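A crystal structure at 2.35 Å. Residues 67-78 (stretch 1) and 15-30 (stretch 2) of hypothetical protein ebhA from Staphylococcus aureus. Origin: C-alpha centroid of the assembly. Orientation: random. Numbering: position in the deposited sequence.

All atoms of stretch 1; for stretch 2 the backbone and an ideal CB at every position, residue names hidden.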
# COMPACT_ATOMS: atom_id res chain seq x y z
N THR A 67 19.60 1.92 20.98
CA THR A 67 18.57 2.23 20.00
C THR A 67 18.80 1.46 18.71
O THR A 67 17.84 1.05 18.05
CB THR A 67 18.53 3.74 19.68
OG1 THR A 67 19.81 4.16 19.18
CG2 THR A 67 18.18 4.55 20.92
N LYS A 68 20.06 1.24 18.34
CA LYS A 68 20.33 0.50 17.12
C LYS A 68 19.88 -0.95 17.25
O LYS A 68 19.20 -1.48 16.36
CB LYS A 68 21.82 0.53 16.76
CG LYS A 68 22.09 -0.21 15.45
CD LYS A 68 23.54 -0.16 15.01
CE LYS A 68 23.69 -0.95 13.72
NZ LYS A 68 25.09 -1.01 13.24
N ASP A 69 20.26 -1.60 18.34
CA ASP A 69 19.88 -2.99 18.55
C ASP A 69 18.36 -3.10 18.58
O ASP A 69 17.79 -4.10 18.14
CB ASP A 69 20.45 -3.54 19.87
CG ASP A 69 21.96 -3.63 19.86
OD1 ASP A 69 22.55 -3.71 18.76
OD2 ASP A 69 22.57 -3.63 20.96
N ALA A 70 17.71 -2.06 19.10
CA ALA A 70 16.26 -2.02 19.21
C ALA A 70 15.54 -2.01 17.86
O ALA A 70 14.39 -2.44 17.76
CB ALA A 70 15.84 -0.83 20.05
N LEU A 71 16.21 -1.51 16.82
CA LEU A 71 15.62 -1.49 15.49
C LEU A 71 15.06 -2.89 15.22
O LEU A 71 15.78 -3.89 15.33
CB LEU A 71 16.68 -1.12 14.45
CG LEU A 71 16.85 0.36 14.11
CD1 LEU A 71 16.47 1.24 15.27
CD2 LEU A 71 18.29 0.60 13.70
N ASN A 72 13.78 -2.97 14.87
CA ASN A 72 13.13 -4.26 14.65
C ASN A 72 12.56 -4.48 13.26
O ASN A 72 11.61 -5.23 13.09
CB ASN A 72 12.03 -4.45 15.70
CG ASN A 72 10.93 -3.39 15.60
OD1 ASN A 72 11.17 -2.28 15.13
ND2 ASN A 72 9.74 -3.73 16.07
N GLY A 73 13.15 -3.83 12.26
CA GLY A 73 12.67 -4.00 10.91
C GLY A 73 12.66 -5.46 10.50
O GLY A 73 11.71 -5.93 9.86
N ASP A 74 13.70 -6.19 10.88
CA ASP A 74 13.80 -7.60 10.56
C ASP A 74 12.67 -8.41 11.20
O ASP A 74 12.13 -9.33 10.59
CB ASP A 74 15.17 -8.15 10.99
CG ASP A 74 15.47 -7.87 12.46
OD1 ASP A 74 15.10 -6.78 12.95
OD2 ASP A 74 16.10 -8.73 13.11
N ALA A 75 12.32 -8.05 12.43
CA ALA A 75 11.24 -8.74 13.14
C ALA A 75 9.93 -8.44 12.41
O ALA A 75 9.04 -9.29 12.33
CB ALA A 75 11.17 -8.27 14.58
N LYS A 76 9.82 -7.23 11.89
CA LYS A 76 8.63 -6.80 11.16
C LYS A 76 8.53 -7.50 9.82
O LYS A 76 7.44 -7.67 9.28
CB LYS A 76 8.65 -5.29 10.95
CG LYS A 76 8.26 -4.49 12.18
CD LYS A 76 6.79 -4.68 12.52
CE LYS A 76 6.35 -3.84 13.71
NZ LYS A 76 4.89 -3.99 14.00
N LEU A 77 9.68 -7.89 9.26
CA LEU A 77 9.71 -8.58 7.98
C LEU A 77 9.21 -10.00 8.16
O LEU A 77 8.46 -10.52 7.34
CB LEU A 77 11.13 -8.62 7.42
CG LEU A 77 11.32 -9.35 6.08
CD1 LEU A 77 10.50 -8.67 5.00
CD2 LEU A 77 12.79 -9.37 5.71
N ALA A 78 9.62 -10.64 9.25
CA ALA A 78 9.20 -12.00 9.55
C ALA A 78 7.69 -12.03 9.76
O ALA A 78 7.00 -12.93 9.30
CB ALA A 78 9.92 -12.50 10.80
N UNK A 15 25.09 3.72 6.88
CA UNK A 15 25.02 2.30 6.56
C UNK A 15 23.83 1.65 7.26
O UNK A 15 23.04 0.93 6.65
CB UNK A 15 26.32 1.60 6.96
N UNK A 16 23.69 1.93 8.56
CA UNK A 16 22.59 1.38 9.34
C UNK A 16 21.25 1.81 8.75
O UNK A 16 20.30 1.03 8.74
CB UNK A 16 22.70 1.82 10.80
N UNK A 17 21.20 3.04 8.27
CA UNK A 17 19.97 3.57 7.69
C UNK A 17 19.63 2.99 6.33
O UNK A 17 18.49 3.13 5.87
CB UNK A 17 20.07 5.09 7.57
N UNK A 18 20.60 2.34 5.70
CA UNK A 18 20.37 1.74 4.39
C UNK A 18 19.81 0.33 4.55
O UNK A 18 19.25 -0.24 3.61
CB UNK A 18 21.66 1.71 3.57
N UNK A 19 19.96 -0.22 5.75
CA UNK A 19 19.50 -1.57 6.02
C UNK A 19 17.99 -1.69 6.21
O UNK A 19 17.32 -0.73 6.60
CB UNK A 19 20.21 -2.10 7.27
N UNK A 20 17.48 -2.88 5.93
CA UNK A 20 16.06 -3.20 6.06
C UNK A 20 15.69 -3.21 7.54
O UNK A 20 14.55 -2.90 7.92
CB UNK A 20 15.74 -4.55 5.41
N UNK A 21 16.66 -3.57 8.39
CA UNK A 21 16.43 -3.62 9.82
C UNK A 21 15.98 -2.25 10.33
O UNK A 21 15.12 -2.15 11.20
CB UNK A 21 17.69 -4.08 10.55
N UNK A 22 16.57 -1.20 9.77
CA UNK A 22 16.23 0.17 10.14
C UNK A 22 14.99 0.60 9.38
O UNK A 22 13.98 1.00 9.97
CB UNK A 22 17.39 1.12 9.86
N UNK A 23 15.08 0.53 8.05
CA UNK A 23 14.01 0.91 7.13
C UNK A 23 12.60 0.56 7.61
O UNK A 23 11.77 1.44 7.80
CB UNK A 23 14.25 0.24 5.78
N UNK A 24 12.34 -0.74 7.80
CA UNK A 24 11.03 -1.20 8.23
C UNK A 24 10.78 -1.24 9.73
O UNK A 24 9.73 -1.71 10.17
CB UNK A 24 10.80 -2.60 7.67
N UNK A 25 11.72 -0.73 10.52
CA UNK A 25 11.54 -0.70 11.96
C UNK A 25 10.39 0.26 12.25
O UNK A 25 9.99 1.04 11.38
CB UNK A 25 12.82 -0.28 12.68
N UNK A 26 9.86 0.20 13.47
CA UNK A 26 8.75 1.08 13.83
C UNK A 26 9.29 2.50 13.91
O UNK A 26 10.41 2.73 14.36
CB UNK A 26 8.10 0.66 15.15
N UNK A 27 8.48 3.45 13.45
CA UNK A 27 8.86 4.86 13.43
C UNK A 27 9.62 5.33 14.66
O UNK A 27 10.73 5.85 14.56
CB UNK A 27 7.60 5.72 13.27
N UNK A 28 9.03 5.14 15.84
CA UNK A 28 9.64 5.55 17.09
C UNK A 28 11.05 5.00 17.29
O UNK A 28 11.93 5.69 17.80
CB UNK A 28 8.75 5.11 18.26
N UNK A 29 11.26 3.75 16.89
CA UNK A 29 12.57 3.13 17.04
C UNK A 29 13.57 3.73 16.06
O UNK A 29 14.75 3.88 16.38
CB UNK A 29 12.47 1.62 16.84
N UNK A 30 13.10 4.07 14.87
CA UNK A 30 13.95 4.68 13.85
C UNK A 30 14.35 6.08 14.31
O UNK A 30 15.50 6.50 14.15
CB UNK A 30 13.24 4.73 12.50

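Position 15 is helical and has nothing of stretch 1 within reach of its CB, so almost any helix-compatible residue would do; it is Ala-15. At position 16 the CB points toward stretch 1, 4.1 Å from Lys-68 CE. A small side chain combining an acceptor with a methyl group would suit, as would a short aliphatic one. The residue is Thr-16: OG1 accepts a weak hydrogen bond from Lys-68 NZ (3.2 Å), while CG2 lies 3.9 Å from Leu-71 CD2.

Positions 17 and 18 meet only open space on this side, and polar residues are natural there: Lys-17 and Gln-18. Position 19 immediately precedes a helix, which favours Ser, Thr, Asp or Asn. Thr-19 caps it, OG1 accepting a weak bond from the N of position 22.

The CB of position 20 points sideways, but a long side chain could reach the start of the helix at Gly-73. An amide or a basic group would fit. In Gln-20, NE2 donates to Gly-73 O (3.1 Å, 169°) and also reaches position 24.

Position 21 lies 4.4 Å from Asp-74 OD1 at its CB, with Leu-71 O also accessible, so a long basic residue is expected. Lys-21 extends along Leu-71 and turns at chi4 (p), bringing NZ 2.8 Å from Leu-71 O and 3.1 Å from Asp-74 OD1, the latter a salt bridge. Its own O accepts from Gly-73 N (2.8 Å); a CB on Gly-73 would clash with this oxygen.

At position 22 the CB is 4.0 Å from Leu-71 CD2 though the bond points away, so an apolar or aromatic residue fits. Tyr-22 presents its ring edge, CD1 lying 3.8 Å from Leu-71 CD2. Position 23 points away and is unconstrained by stretch 1: Arg-23.

Position 24 leaves helical geometry with its CB 4.0 Å from Gly-73 CA; a short polar residue suits, and Asp-24 OD2 accepts from Gln-20 NE2 (2.7 Å). At position 25, CB sits 3.6 Å from both Asn-72 OD1 and Gly-73 N, favouring a small residue: Ala-25.

Position 26 precedes a helix and has Lys-76 nearby, inviting an acid. Glu-26 OE2 forms a salt bridge with Lys-76 NZ (3.3 Å), and its N donates to Asn-72 OD1 (3.3 Å).

Positions 27 and 28 are helical and out of reach of stretch 1, so many residues would suit; they are Gln-27 and Ser-28. Position 29 points toward Leu-71 and Asn-72, suiting a long, flexible chain; Lys-29 CD passes 3.4 Å from Ala-70 O. Position 30 points away and is equally free; Lys-30 NZ donates a hydrogen bond to Arg-23 O (3.0 Å).

Stretch 2 (15-30) ATKQTQKYRDAEQSKK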
# COMPACT_ATOMS: atom_id res chain seq x y z
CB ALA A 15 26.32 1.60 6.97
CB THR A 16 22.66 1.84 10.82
OG1 THR A 16 23.88 1.37 11.41
CG2 THR A 16 21.48 1.29 11.61
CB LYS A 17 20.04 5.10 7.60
CG LYS A 17 19.87 5.80 8.93
CD LYS A 17 19.86 7.31 8.76
CE LYS A 17 19.49 8.02 10.06
NZ LYS A 17 19.45 9.50 9.88
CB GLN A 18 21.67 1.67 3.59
CG GLN A 18 22.16 3.00 3.02
CD GLN A 18 21.24 3.56 1.96
OE1 GLN A 18 20.12 3.99 2.25
NE2 GLN A 18 21.70 3.54 0.71
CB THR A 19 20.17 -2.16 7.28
OG1 THR A 19 19.77 -1.41 8.44
CG2 THR A 19 21.69 -2.12 7.14
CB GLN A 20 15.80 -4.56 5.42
CG GLN A 20 14.34 -5.01 5.39
CD GLN A 20 13.84 -5.45 6.73
OE1 GLN A 20 14.59 -6.04 7.52
NE2 GLN A 20 12.57 -5.19 7.02
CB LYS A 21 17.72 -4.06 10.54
CG LYS A 21 17.57 -4.23 12.05
CD LYS A 21 18.81 -4.86 12.66
CE LYS A 21 18.68 -5.02 14.18
NZ LYS A 21 17.53 -5.88 14.57
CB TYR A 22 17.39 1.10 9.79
CG TYR A 22 17.05 2.58 9.92
CD1 TYR A 22 17.02 3.20 11.17
CD2 TYR A 22 16.72 3.34 8.80
CE1 TYR A 22 16.68 4.55 11.29
CE2 TYR A 22 16.38 4.68 8.91
CZ TYR A 22 16.36 5.28 10.16
OH TYR A 22 16.02 6.62 10.28
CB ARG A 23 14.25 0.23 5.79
CG ARG A 23 14.32 1.17 4.60
CD ARG A 23 15.70 1.78 4.44
NE ARG A 23 16.00 2.04 3.04
CZ ARG A 23 15.26 2.80 2.23
NH1 ARG A 23 14.16 3.40 2.68
NH2 ARG A 23 15.62 2.96 0.97
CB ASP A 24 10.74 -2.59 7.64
CG ASP A 24 10.63 -2.57 6.13
OD1 ASP A 24 9.93 -1.67 5.62
OD2 ASP A 24 11.22 -3.44 5.46
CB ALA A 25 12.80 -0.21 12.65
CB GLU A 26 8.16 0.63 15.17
CG GLU A 26 7.79 -0.85 15.20
CD GLU A 26 7.06 -1.27 16.46
OE1 GLU A 26 7.56 -0.98 17.57
OE2 GLU A 26 5.99 -1.91 16.35
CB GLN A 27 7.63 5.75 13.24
CG GLN A 27 7.95 7.19 12.86
CD GLN A 27 6.71 8.07 12.83
OE1 GLN A 27 5.65 7.64 12.39
NE2 GLN A 27 6.85 9.31 13.30
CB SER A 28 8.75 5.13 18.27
OG SER A 28 8.61 3.72 18.31
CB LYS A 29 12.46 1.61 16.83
CG LYS A 29 11.54 0.92 17.83
CD LYS A 29 11.52 -0.59 17.61
CE LYS A 29 10.47 -1.26 18.49
NZ LYS A 29 10.73 -1.06 19.94
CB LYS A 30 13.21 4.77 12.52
CG LYS A 30 12.86 3.42 11.91
CD LYS A 30 11.94 3.56 10.69
CE LYS A 30 12.60 4.35 9.57
NZ LYS A 30 11.72 4.40 8.36
O HOH W 1 19.74 -6.44 17.12
O HOH W 2 15.59 2.21 18.23
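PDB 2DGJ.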